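Local coordinates for protein putative poly(3-hydroxybutyrate) depolymerase LpqC (Bordetella parapertussis 12822, PDB 3D0K) that probably hydrolyses the ester bonds of poly(3-hydroxybutyrate) or related esters, using an alpha/beta-hydrolase fold, at residues 19-22 against 23-27; 201-205 against 206-210; 277-280 against 281-285; 288-292 against 293-297. One frame throughout, in Å; residues are numbered along the deposited sequence.

Overall arrangement
From the N terminus, contact 1 turns the chain out of helix 11-18 and into strand 23-29, an outermost strand of the mixed sheet. Much later contact 2, about 32 Å from contact 1 between centres and on the opposite side of the chain's centre, closes the link from helix 197-205 to strand 209-213 of the same sheet. Contact 3 is a pair of turns inside helix 273-286, and contact 4 starts the next helix, 292-298. All four follow in series, so none nests in or crosses another. Contacts 3 and 4 touch where S282 and L283 meet the loop 288-290, whereas contacts 2 and 3 come only to about 5 Å between nearest atoms.

Contact 1 of 4, residues 19-22 against 23-27; sequences LGHA and GRNAI. With SO4 (sulfate ion), chain H.
L19 turns CG roughly opposite its backbone N (chi1 -147°), while I27 carries CG1 beside its own N (chi1 -54°) with the chain extended beyond it, and these two choices bring the branches together. The two side chains cross at about a right angle, and their only close approach is between methyls, L19 CD1 to I27 CD1 at 4.1 Å. Both residues are buried, and branched apolar side chains suit this point, where the chain leaving helix 11-18 doubles back over the strand it is about to form. On the exposed side of the turn, H21 in one of its two conformers brings the edge of its imidazole towards N25, ND2 lying near the ring plane 4.3 Å from NE2, too far for a bond. The amide of N25 is instead engaged with the helix end, since ND2 donates to E18 O, and its OD1 takes a weak bond from A26 N at 2.8 Å. Between the two sides, G23 has a positive phi of 124°, a conformation in which a CB would collide with the carbonyl O of A22; glycine suits it for that reason. The backbone of A22 holds a sulfate ion, probably from the crystallisation liquor: A22 N donates to its O3 at 3.2 Å and more weakly to its O2 at 3.1 Å. Beyond the turn, G23, N25 and I27 pair through their backbones with R46, T44 and L42. This is a tight helix-to-strand connection that opens an antiparallel edge pair at one end of an alpha/beta-hydrolase sheet.

Contact 2 of 4, residues 201-205 against 206-210; sequences ARLLA and YPMTI
Y206 N points back at the last turn of the helix and divides its hydrogen between two carbonyls, R202 O at 3.2 Å and L203 O at 3.3 Å, both weak bonds. Helical geometry stops at Y206, and P207, which has no N-H to give, cannot prolong the pattern: its N lies 3.5 Å from A205 O with nothing to share. P207 instead forms the centre of an inverse gamma turn, closed by a weak bond from M208 N to Y206 O at 2.8 Å, after which the chain runs out towards strand 209-213. A chi1 of -166° puts the tyrosine ring opposite its backbone N and beside its carbonyl carbon, on the side of the following proline. P207 CD packs on one of its faces, 3.3 Å above the plane and displaced towards the rim, helping to fix its rotation, and M208 CA sits in plane at its edge. Further along, M208, present as selenomethionine, is extended through chi1 and chi2 and bends only at its last torsion (chi3 -48°), which takes CE to 4.3 Å from L203 CD1; a long, flexible apolar chain can reach the leucine from beyond the turn. The phenol OH donates a hydrogen bond to F166 O, and L203 O has a further partner in W261 NE1. H163 meets the Y206 ring edge-to-face. The junction closes the helical return of the beta-alpha-beta crossover from strand 168-172 to strand 209-213, with M158 of helix 149-160 touching L203, Y206 and M208, and V169 touching the latter two.

Contact 3 of 4, residues 277-280 against 281-285; sequences SQVC and ASLWF
C280 and W284, one helical turn apart, make a sulfur-aromatic contact. SG lies over the face of the indole, 3.4 Å from the centroid of its six-membered ring and 1° off the normal. With CG beside its backbone N (chi1 -83°), W284 folds its indole back along the helix so that the six-membered ring lies against SG, which C280 turns outwards by holding it opposite its own N (chi1 -170°).

Apolar packing follows the same spacing on another side: V279 and L283 run side by side, CG1 of the valine 4.0 Å from CD1 of the leucine.

Backbone i to i-4 bonds set the spacing of the turn; those of L283 and W284 link the two pairs directly. A281 N to S277 O, S282 N to Q278 O, L283 N to V279 O and W284 N to C280 O are each 3.0 Å long.

Both buried serine hydroxyls find main-chain partners, S277 OG at G273 O and S282 OG at R288 O. Small C280, with W284, packs on F145 and T170 of the sheet. The polarisable sulfur over the pi cloud is consistent with a contact owing much to dispersion, suiting an apolar helix-sheet interface.

Contact 4 of 4, residues 288-292 against 293-297; sequences RMPDA and AELAR. With SO4 (sulfate ion), chain J.
D291 carries the start of helix 292-298, and its side chain can be followed outwards. CB comes 3.2 Å from O2 of a sulfate ion, probably taken up from the crystallisation liquor. A chi1 of 68° sets CG between the backbone N and the carbonyl carbon, turning the carboxylate back towards the first helical turn. At the tip, OD2 accepts from E294 N at 3.0 Å, nearly in line with its own C-O bond, and it also touches A293 CB. A short acidic side chain suits this place: it supplies the acceptor that the missing preceding turn cannot, and its negative charge probably gains from the helix dipole. The carbonyl of D291 begins the regular pattern with an almost straight bond from L295 N to D291 O (2.8 Å, 179° at the hydrogen), and A296 N to A292 O follows at 2.7 Å. The first amide, A292 N, gives its hydrogen to sulfate O3 at 2.9 Å, so the anion, too, sits at the positive end of the helix.

P290, just before the cap, crosses L295 at about a right angle, its CB 3.8 Å from L295 CD2, while E294 CB touches the same proline carbon. L295 also reaches V279 of helix 273-286. The aspartate N-cap of D291 is joined by a hydrophobic staple, P290 at N' against L295 at N4, a combination common at helix starts.

Contact 1 of 4, residues 19-22 against 23-27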
loop_
_atom_site.group_PDB
_atom_site.type_symbol
_atom_site.label_atom_id
_atom_site.label_comp_id
_atom_site.label_asym_id
_atom_site.label_seq_id
_atom_site.Cartn_x
_atom_site.Cartn_y
_atom_site.Cartn_z
ATOM N N LEU A 19 -5.888 -2.346 21.133
ATOM C CA LEU A 19 -6.189 -3.307 20.082
ATOM C C LEU A 19 -6.493 -4.695 20.684
ATOM O O LEU A 19 -6.631 -5.693 19.950
ATOM C CB LEU A 19 -5.004 -3.340 19.111
ATOM C CG LEU A 19 -5.215 -3.589 17.636
ATOM C CD1 LEU A 19 -6.424 -2.798 17.131
ATOM C CD2 LEU A 19 -3.948 -3.250 16.840
ATOM N N GLY A 20 -6.602 -4.743 22.009
ATOM C CA GLY A 20 -6.832 -5.999 22.723
ATOM C C GLY A 20 -8.247 -6.522 22.539
ATOM O O GLY A 20 -8.479 -7.735 22.595
ATOM N N HIS A 21 -9.191 -5.604 22.330
ATOM C CA HIS A 21 -10.610 -5.964 22.228
ATOM C C HIS A 21 -11.162 -5.787 20.830
ATOM O O HIS A 21 -10.617 -5.029 20.024
ATOM C CB HIS A 21 -11.480 -5.188 23.234
ATOM C CG HIS A 21 -11.277 -3.702 23.219
ATOM N ND1 HIS A 21 -11.476 -2.916 24.337
ATOM C CD2 HIS A 21 -10.884 -2.858 22.233
ATOM C CE1 HIS A 21 -11.222 -1.654 24.036
ATOM N NE2 HIS A 21 -10.855 -1.592 22.767
ATOM N N ALA A 22 -12.252 -6.493 20.549
ATOM C CA ALA A 22 -12.903 -6.405 19.233
ATOM C C ALA A 22 -13.550 -5.060 18.984
ATOM O O ALA A 22 -13.924 -4.368 19.926
ATOM C CB ALA A 22 -13.929 -7.551 19.031
ATOM N N GLY A 23 -13.613 -4.688 17.702
ATOM C CA GLY A 23 -14.378 -3.523 17.222
ATOM C C GLY A 23 -13.504 -2.548 16.440
ATOM O O GLY A 23 -12.353 -2.870 16.110
ATOM N N ARG A 24 -14.046 -1.370 16.140
ATOM C CA ARG A 24 -13.292 -0.351 15.402
ATOM C C ARG A 24 -12.565 0.504 16.397
ATOM O O ARG A 24 -13.030 0.702 17.557
ATOM C CB ARG A 24 -14.237 0.547 14.610
ATOM C CG ARG A 24 -15.145 -0.225 13.755
ATOM C CD ARG A 24 -15.504 0.556 12.589
ATOM N NE ARG A 24 -16.533 1.520 12.884
ATOM C CZ ARG A 24 -17.800 1.315 12.567
ATOM N NH1 ARG A 24 -18.142 0.152 11.985
ATOM N NH2 ARG A 24 -18.723 2.249 12.848
ATOM N N ASN A 25 -11.421 1.033 15.986
ATOM C CA ASN A 25 -10.731 2.005 16.827
ATOM C C ASN A 25 -9.992 3.011 15.975
ATOM O O ASN A 25 -9.753 2.774 14.770
ATOM C CB ASN A 25 -9.761 1.281 17.772
ATOM C CG ASN A 25 -9.560 2.024 19.090
ATOM O OD1 ASN A 25 -9.809 3.234 19.176
ATOM N ND2 ASN A 25 -9.071 1.315 20.111
ATOM N N ALA A 26 -9.666 4.153 16.571
ATOM C CA ALA A 26 -8.768 5.137 15.944
ATOM C C ALA A 26 -7.663 5.441 16.957
ATOM O O ALA A 26 -7.918 6.096 17.988
ATOM C CB ALA A 26 -9.523 6.393 15.566
ATOM N N ILE A 27 -6.459 4.932 16.707
ATOM C CA ILE A 27 -5.378 4.927 17.700
ATOM C C ILE A 27 -4.365 6.002 17.286
ATOM O O ILE A 27 -3.708 5.835 16.256
ATOM C CB ILE A 27 -4.701 3.567 17.746
ATOM C CG1 ILE A 27 -5.738 2.438 17.983
ATOM C CG2 ILE A 27 -3.557 3.545 18.781
ATOM C CD1 ILE A 27 -5.158 1.030 17.861
HETATM S S SO4 H . -13.243 -9.465 22.558
HETATM O O1 SO4 H . -14.124 -10.639 22.449
HETATM O O2 SO4 H . -12.346 -9.484 21.399
HETATM O O3 SO4 H . -13.939 -8.171 22.696
HETATM O O4 SO4 H . -12.455 -9.606 23.790
#

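Contact 2 of 4, residues 201-205 against 206-210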
loop_
_atom_site.group_PDB
_atom_site.type_symbol
_atom_site.label_atom_id
_atom_site.label_comp_id
_atom_site.label_asym_id
_atom_site.label_seq_id
_atom_site.Cartn_x
_atom_site.Cartn_y
_atom_site.Cartn_z
ATOM N N ALA A 201 16.657 -4.947 -7.605
ATOM C CA ALA A 201 16.590 -6.403 -7.768
ATOM C C ALA A 201 15.537 -6.975 -6.823
ATOM O O ALA A 201 14.733 -7.812 -7.222
ATOM C CB ALA A 201 17.959 -7.054 -7.494
ATOM N N ARG A 202 15.530 -6.520 -5.570
ATOM C CA ARG A 202 14.564 -7.045 -4.598
ATOM C C ARG A 202 13.127 -6.679 -4.982
ATOM O O ARG A 202 12.193 -7.534 -4.863
ATOM C CB ARG A 202 14.836 -6.485 -3.212
ATOM C CG ARG A 202 16.148 -6.940 -2.597
ATOM C CD ARG A 202 16.317 -6.026 -1.405
ATOM N NE ARG A 202 17.692 -5.715 -1.013
ATOM C CZ ARG A 202 18.578 -6.618 -0.609
ATOM N NH1 ARG A 202 18.255 -7.915 -0.578
ATOM N NH2 ARG A 202 19.803 -6.225 -0.269
ATOM N N LEU A 203 12.953 -5.441 -5.452
ATOM C CA LEU A 203 11.619 -5.004 -5.973
ATOM C C LEU A 203 11.115 -5.910 -7.069
ATOM O O LEU A 203 9.947 -6.390 -7.052
ATOM C CB LEU A 203 11.693 -3.550 -6.465
ATOM C CG LEU A 203 10.495 -2.982 -7.227
ATOM C CD1 LEU A 203 9.276 -2.890 -6.280
ATOM C CD2 LEU A 203 10.848 -1.672 -7.909
ATOM N N LEU A 204 11.954 -6.098 -8.097
ATOM C CA LEU A 204 11.609 -6.945 -9.222
ATOM C C LEU A 204 11.281 -8.387 -8.882
ATOM O O LEU A 204 10.423 -8.966 -9.507
ATOM C CB LEU A 204 12.702 -6.879 -10.312
ATOM C CG LEU A 204 12.884 -5.515 -11.009
ATOM C CD1 LEU A 204 14.147 -5.504 -11.871
ATOM C CD2 LEU A 204 11.632 -5.139 -11.871
ATOM N N ALA A 205 11.946 -8.952 -7.872
ATOM C CA ALA A 205 11.780 -10.357 -7.513
ATOM C C ALA A 205 10.475 -10.603 -6.771
ATOM O O ALA A 205 9.920 -11.725 -6.803
ATOM C CB ALA A 205 12.963 -10.814 -6.648
ATOM N N TYR A 206 10.006 -9.569 -6.061
ATOM C CA TYR A 206 8.917 -9.750 -5.112
ATOM C C TYR A 206 7.630 -10.093 -5.873
ATOM O O TYR A 206 7.358 -9.497 -6.919
ATOM C CB TYR A 206 8.729 -8.499 -4.232
ATOM C CG TYR A 206 7.817 -8.837 -3.020
ATOM C CD1 TYR A 206 6.436 -8.794 -3.145
ATOM C CD2 TYR A 206 8.361 -9.252 -1.783
ATOM C CE1 TYR A 206 5.605 -9.132 -2.101
ATOM C CE2 TYR A 206 7.524 -9.590 -0.708
ATOM C CZ TYR A 206 6.135 -9.516 -0.884
ATOM O OH TYR A 206 5.291 -9.828 0.170
ATOM N N PRO A 207 6.834 -11.048 -5.365
ATOM C CA PRO A 207 5.562 -11.366 -6.070
ATOM C C PRO A 207 4.420 -10.344 -5.851
ATOM O O PRO A 207 3.307 -10.714 -5.434
ATOM C CB PRO A 207 5.204 -12.746 -5.513
ATOM C CG PRO A 207 5.674 -12.651 -4.049
ATOM C CD PRO A 207 7.052 -11.923 -4.189
HETATM N N MSE A 208 4.684 -9.082 -6.139
HETATM C CA MSE A 208 3.712 -8.041 -5.926
HETATM C C MSE A 208 2.599 -8.210 -6.944
HETATM O O MSE A 208 2.912 -8.479 -8.078
HETATM C CB MSE A 208 4.393 -6.661 -6.184
HETATM C CG MSE A 208 3.399 -5.540 -5.959
HETATM SE SE MSE A 208 4.413 -3.821 -5.882
HETATM C CE MSE A 208 5.697 -4.536 -4.640
ATOM N N THR A 209 1.326 -8.028 -6.549
ATOM C CA THR A 209 0.194 -7.966 -7.494
ATOM C C THR A 209 -0.071 -6.495 -7.821
ATOM O O THR A 209 -0.205 -5.636 -6.927
ATOM C CB THR A 209 -1.104 -8.569 -6.892
ATOM O OG1 THR A 209 -0.850 -9.906 -6.484
ATOM C CG2 THR A 209 -2.262 -8.570 -7.889
ATOM N N ILE A 210 -0.173 -6.216 -9.112
ATOM C CA ILE A 210 -0.698 -4.963 -9.561
ATOM C C ILE A 210 -2.130 -5.239 -9.898
ATOM O O ILE A 210 -2.407 -6.027 -10.822
ATOM C CB ILE A 210 0.042 -4.461 -10.786
ATOM C CG1 ILE A 210 1.545 -4.291 -10.438
ATOM C CG2 ILE A 210 -0.660 -3.205 -11.340
ATOM C CD1 ILE A 210 2.425 -4.378 -11.781
#

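Contact 3 of 4, residues 277-280 against 281-285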
loop_
_atom_site.group_PDB
_atom_site.type_symbol
_atom_site.label_atom_id
_atom_site.label_comp_id
_atom_site.label_asym_id
_atom_site.label_seq_id
_atom_site.Cartn_x
_atom_site.Cartn_y
_atom_site.Cartn_z
ATOM N N SER A 277 -10.951 -3.343 -2.702
ATOM C CA SER A 277 -10.721 -3.979 -1.402
ATOM C C SER A 277 -11.352 -5.386 -1.319
ATOM O O SER A 277 -10.701 -6.328 -0.863
ATOM C CB SER A 277 -11.233 -3.110 -0.231
ATOM O OG SER A 277 -10.501 -1.902 -0.132
ATOM N N GLN A 278 -12.608 -5.523 -1.717
ATOM C CA GLN A 278 -13.301 -6.797 -1.601
ATOM C C GLN A 278 -12.787 -7.834 -2.615
ATOM O O GLN A 278 -12.749 -9.040 -2.339
ATOM C CB GLN A 278 -14.814 -6.568 -1.719
ATOM C CG GLN A 278 -15.342 -5.588 -0.672
ATOM C CD GLN A 278 -16.695 -5.973 -0.128
ATOM O OE1 GLN A 278 -17.703 -5.978 -0.850
ATOM N NE2 GLN A 278 -16.738 -6.294 1.176
ATOM N N VAL A 279 -12.364 -7.353 -3.775
ATOM C CA VAL A 279 -11.727 -8.219 -4.767
ATOM C C VAL A 279 -10.399 -8.730 -4.256
ATOM O O VAL A 279 -10.070 -9.874 -4.427
ATOM C CB VAL A 279 -11.584 -7.474 -6.094
ATOM C CG1 VAL A 279 -10.612 -8.176 -7.048
ATOM C CG2 VAL A 279 -12.994 -7.238 -6.699
ATOM N N CYS A 280 -9.596 -7.832 -3.687
ATOM C CA CYS A 280 -8.302 -8.198 -3.107
ATOM C C CYS A 280 -8.407 -9.244 -1.987
ATOM O O CYS A 280 -7.595 -10.171 -1.923
ATOM C CB CYS A 280 -7.573 -6.936 -2.610
ATOM S SG CYS A 280 -5.842 -7.342 -2.173
ATOM N N ALA A 281 -9.408 -9.062 -1.120
ATOM C CA ALA A 281 -9.720 -9.979 -0.028
ATOM C C ALA A 281 -10.110 -11.323 -0.590
ATOM O O ALA A 281 -9.721 -12.349 -0.036
ATOM C CB ALA A 281 -10.825 -9.432 0.806
ATOM N N SER A 282 -10.903 -11.311 -1.670
ATOM C CA SER A 282 -11.299 -12.553 -2.323
ATOM C C SER A 282 -10.083 -13.301 -2.901
ATOM O O SER A 282 -9.972 -14.506 -2.770
ATOM C CB SER A 282 -12.324 -12.275 -3.455
ATOM O OG SER A 282 -12.744 -13.506 -4.059
ATOM N N LEU A 283 -9.179 -12.577 -3.549
ATOM C CA LEU A 283 -8.043 -13.193 -4.174
ATOM C C LEU A 283 -7.108 -13.788 -3.106
ATOM O O LEU A 283 -6.617 -14.910 -3.265
ATOM C CB LEU A 283 -7.298 -12.163 -5.039
ATOM C CG LEU A 283 -7.956 -11.832 -6.358
ATOM C CD1 LEU A 283 -7.333 -10.500 -6.869
ATOM C CD2 LEU A 283 -7.848 -13.045 -7.368
ATOM N N TRP A 284 -6.913 -13.053 -2.006
ATOM C CA TRP A 284 -5.993 -13.442 -0.949
ATOM C C TRP A 284 -6.568 -14.511 -0.045
ATOM O O TRP A 284 -5.864 -15.423 0.389
ATOM C CB TRP A 284 -5.683 -12.223 -0.060
ATOM C CG TRP A 284 -4.627 -11.318 -0.584
ATOM C CD1 TRP A 284 -3.703 -11.593 -1.574
ATOM C CD2 TRP A 284 -4.339 -10.012 -0.109
ATOM N NE1 TRP A 284 -2.869 -10.504 -1.745
ATOM C CE2 TRP A 284 -3.230 -9.525 -0.850
ATOM C CE3 TRP A 284 -4.903 -9.189 0.901
ATOM C CZ2 TRP A 284 -2.642 -8.269 -0.587
ATOM C CZ3 TRP A 284 -4.349 -7.901 1.101
ATOM C CH2 TRP A 284 -3.227 -7.472 0.382
ATOM N N PHE A 285 -7.827 -14.373 0.307
ATOM C CA PHE A 285 -8.359 -15.255 1.337
ATOM C C PHE A 285 -9.362 -16.275 0.884
ATOM O O PHE A 285 -9.523 -17.281 1.547
ATOM C CB PHE A 285 -8.864 -14.454 2.519
ATOM C CG PHE A 285 -7.810 -13.567 3.096
ATOM C CD1 PHE A 285 -6.673 -14.112 3.715
ATOM C CD2 PHE A 285 -7.896 -12.197 2.939
ATOM C CE1 PHE A 285 -5.669 -13.295 4.204
ATOM C CE2 PHE A 285 -6.880 -11.347 3.436
ATOM C CZ PHE A 285 -5.761 -11.892 4.078
#

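Contact 4 of 4, residues 288-292 against 293-297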
loop_
_atom_site.group_PDB
_atom_site.type_symbol
_atom_site.label_atom_id
_atom_site.label_comp_id
_atom_site.label_asym_id
_atom_site.label_seq_id
_atom_site.Cartn_x
_atom_site.Cartn_y
_atom_site.Cartn_z
ATOM N N ARG A 288 -9.621 -16.715 -5.104
ATOM C CA ARG A 288 -10.415 -16.674 -6.311
ATOM C C ARG A 288 -10.794 -15.250 -6.671
ATOM O O ARG A 288 -10.880 -14.369 -5.818
ATOM C CB ARG A 288 -11.662 -17.514 -6.105
ATOM C CG ARG A 288 -12.657 -16.935 -5.122
ATOM C CD ARG A 288 -13.686 -17.978 -4.770
ATOM N NE ARG A 288 -14.596 -18.172 -5.882
ATOM C CZ ARG A 288 -15.691 -17.458 -6.081
ATOM N NH1 ARG A 288 -16.456 -17.699 -7.138
ATOM N NH2 ARG A 288 -16.031 -16.496 -5.233
HETATM N N MSE A 289 -11.031 -15.040 -7.950
HETATM C CA MSE A 289 -11.673 -13.842 -8.398
HETATM C C MSE A 289 -13.193 -13.996 -8.195
HETATM O O MSE A 289 -13.776 -15.075 -8.501
HETATM C CB MSE A 289 -11.275 -13.593 -9.858
HETATM C CG MSE A 289 -11.922 -12.431 -10.535
HETATM SE SE MSE A 289 -11.065 -10.722 -9.995
HETATM C CE MSE A 289 -9.263 -11.282 -10.021
ATOM N N PRO A 290 -13.864 -12.964 -7.648
ATOM C CA PRO A 290 -15.340 -13.072 -7.590
ATOM C C PRO A 290 -15.935 -13.323 -8.983
ATOM O O PRO A 290 -15.346 -12.922 -10.000
ATOM C CB PRO A 290 -15.776 -11.695 -7.068
ATOM C CG PRO A 290 -14.618 -11.204 -6.312
ATOM C CD PRO A 290 -13.397 -11.698 -7.067
ATOM N N ASP A 291 -17.089 -13.978 -9.049
ATOM C CA ASP A 291 -17.672 -14.234 -10.358
ATOM C C ASP A 291 -18.358 -12.971 -10.951
ATOM O O ASP A 291 -18.499 -11.950 -10.262
ATOM C CB ASP A 291 -18.563 -15.493 -10.329
ATOM C CG ASP A 291 -19.820 -15.330 -9.491
ATOM O OD1 ASP A 291 -20.341 -16.378 -9.010
ATOM O OD2 ASP A 291 -20.312 -14.184 -9.321
ATOM N N ALA A 292 -18.765 -13.039 -12.221
ATOM C CA ALA A 292 -19.313 -11.871 -12.919
ATOM C C ALA A 292 -20.495 -11.239 -12.184
ATOM O O ALA A 292 -20.599 -10.011 -12.131
ATOM C CB ALA A 292 -19.683 -12.210 -14.365
ATOM N N ALA A 293 -21.349 -12.077 -11.595
ATOM C CA ALA A 293 -22.526 -11.624 -10.838
ATOM C C ALA A 293 -22.121 -10.829 -9.616
ATOM O O ALA A 293 -22.714 -9.783 -9.309
ATOM C CB ALA A 293 -23.400 -12.818 -10.425
ATOM N N GLU A 294 -21.126 -11.331 -8.890
ATOM C CA GLU A 294 -20.577 -10.601 -7.764
ATOM C C GLU A 294 -19.917 -9.318 -8.235
ATOM O O GLU A 294 -20.185 -8.235 -7.715
ATOM C CB GLU A 294 -19.574 -11.456 -7.002
ATOM C CG GLU A 294 -20.035 -11.815 -5.616
ATOM C CD GLU A 294 -19.777 -10.699 -4.640
ATOM O OE1 GLU A 294 -18.694 -10.737 -4.019
ATOM O OE2 GLU A 294 -20.640 -9.793 -4.516
ATOM N N LEU A 295 -19.047 -9.436 -9.226
ATOM C CA LEU A 295 -18.387 -8.233 -9.755
ATOM C C LEU A 295 -19.429 -7.184 -10.151
ATOM O O LEU A 295 -19.298 -6.024 -9.789
ATOM C CB LEU A 295 -17.471 -8.566 -10.921
ATOM C CG LEU A 295 -16.261 -9.405 -10.520
ATOM C CD1 LEU A 295 -15.446 -9.722 -11.729
ATOM C CD2 LEU A 295 -15.399 -8.741 -9.419
ATOM N N ALA A 296 -20.488 -7.597 -10.835
ATOM C CA ALA A 296 -21.572 -6.668 -11.185
ATOM C C ALA A 296 -22.238 -6.069 -9.947
ATOM O O ALA A 296 -22.601 -4.888 -9.943
ATOM C CB ALA A 296 -22.600 -7.337 -12.111
ATOM N N ARG A 297 -22.356 -6.865 -8.885
ATOM C CA ARG A 297 -22.892 -6.380 -7.624
ATOM C C ARG A 297 -21.991 -5.279 -7.108
ATOM O O ARG A 297 -22.474 -4.212 -6.724
ATOM C CB ARG A 297 -22.963 -7.511 -6.598
ATOM C CG ARG A 297 -23.882 -7.264 -5.421
ATOM C CD ARG A 297 -24.472 -8.599 -4.937
ATOM N NE ARG A 297 -25.140 -9.351 -6.019
ATOM C CZ ARG A 297 -24.770 -10.558 -6.474
ATOM N NH1 ARG A 297 -23.728 -11.203 -5.941
ATOM N NH2 ARG A 297 -25.460 -11.132 -7.463
HETATM S S SO4 J . -18.719 -16.443 -13.771
HETATM O O1 SO4 J . -18.609 -16.665 -15.208
HETATM O O2 SO4 J . -17.431 -15.951 -13.287
HETATM O O3 SO4 J . -19.760 -15.449 -13.521
HETATM O O4 SO4 J . -19.068 -17.692 -13.087
#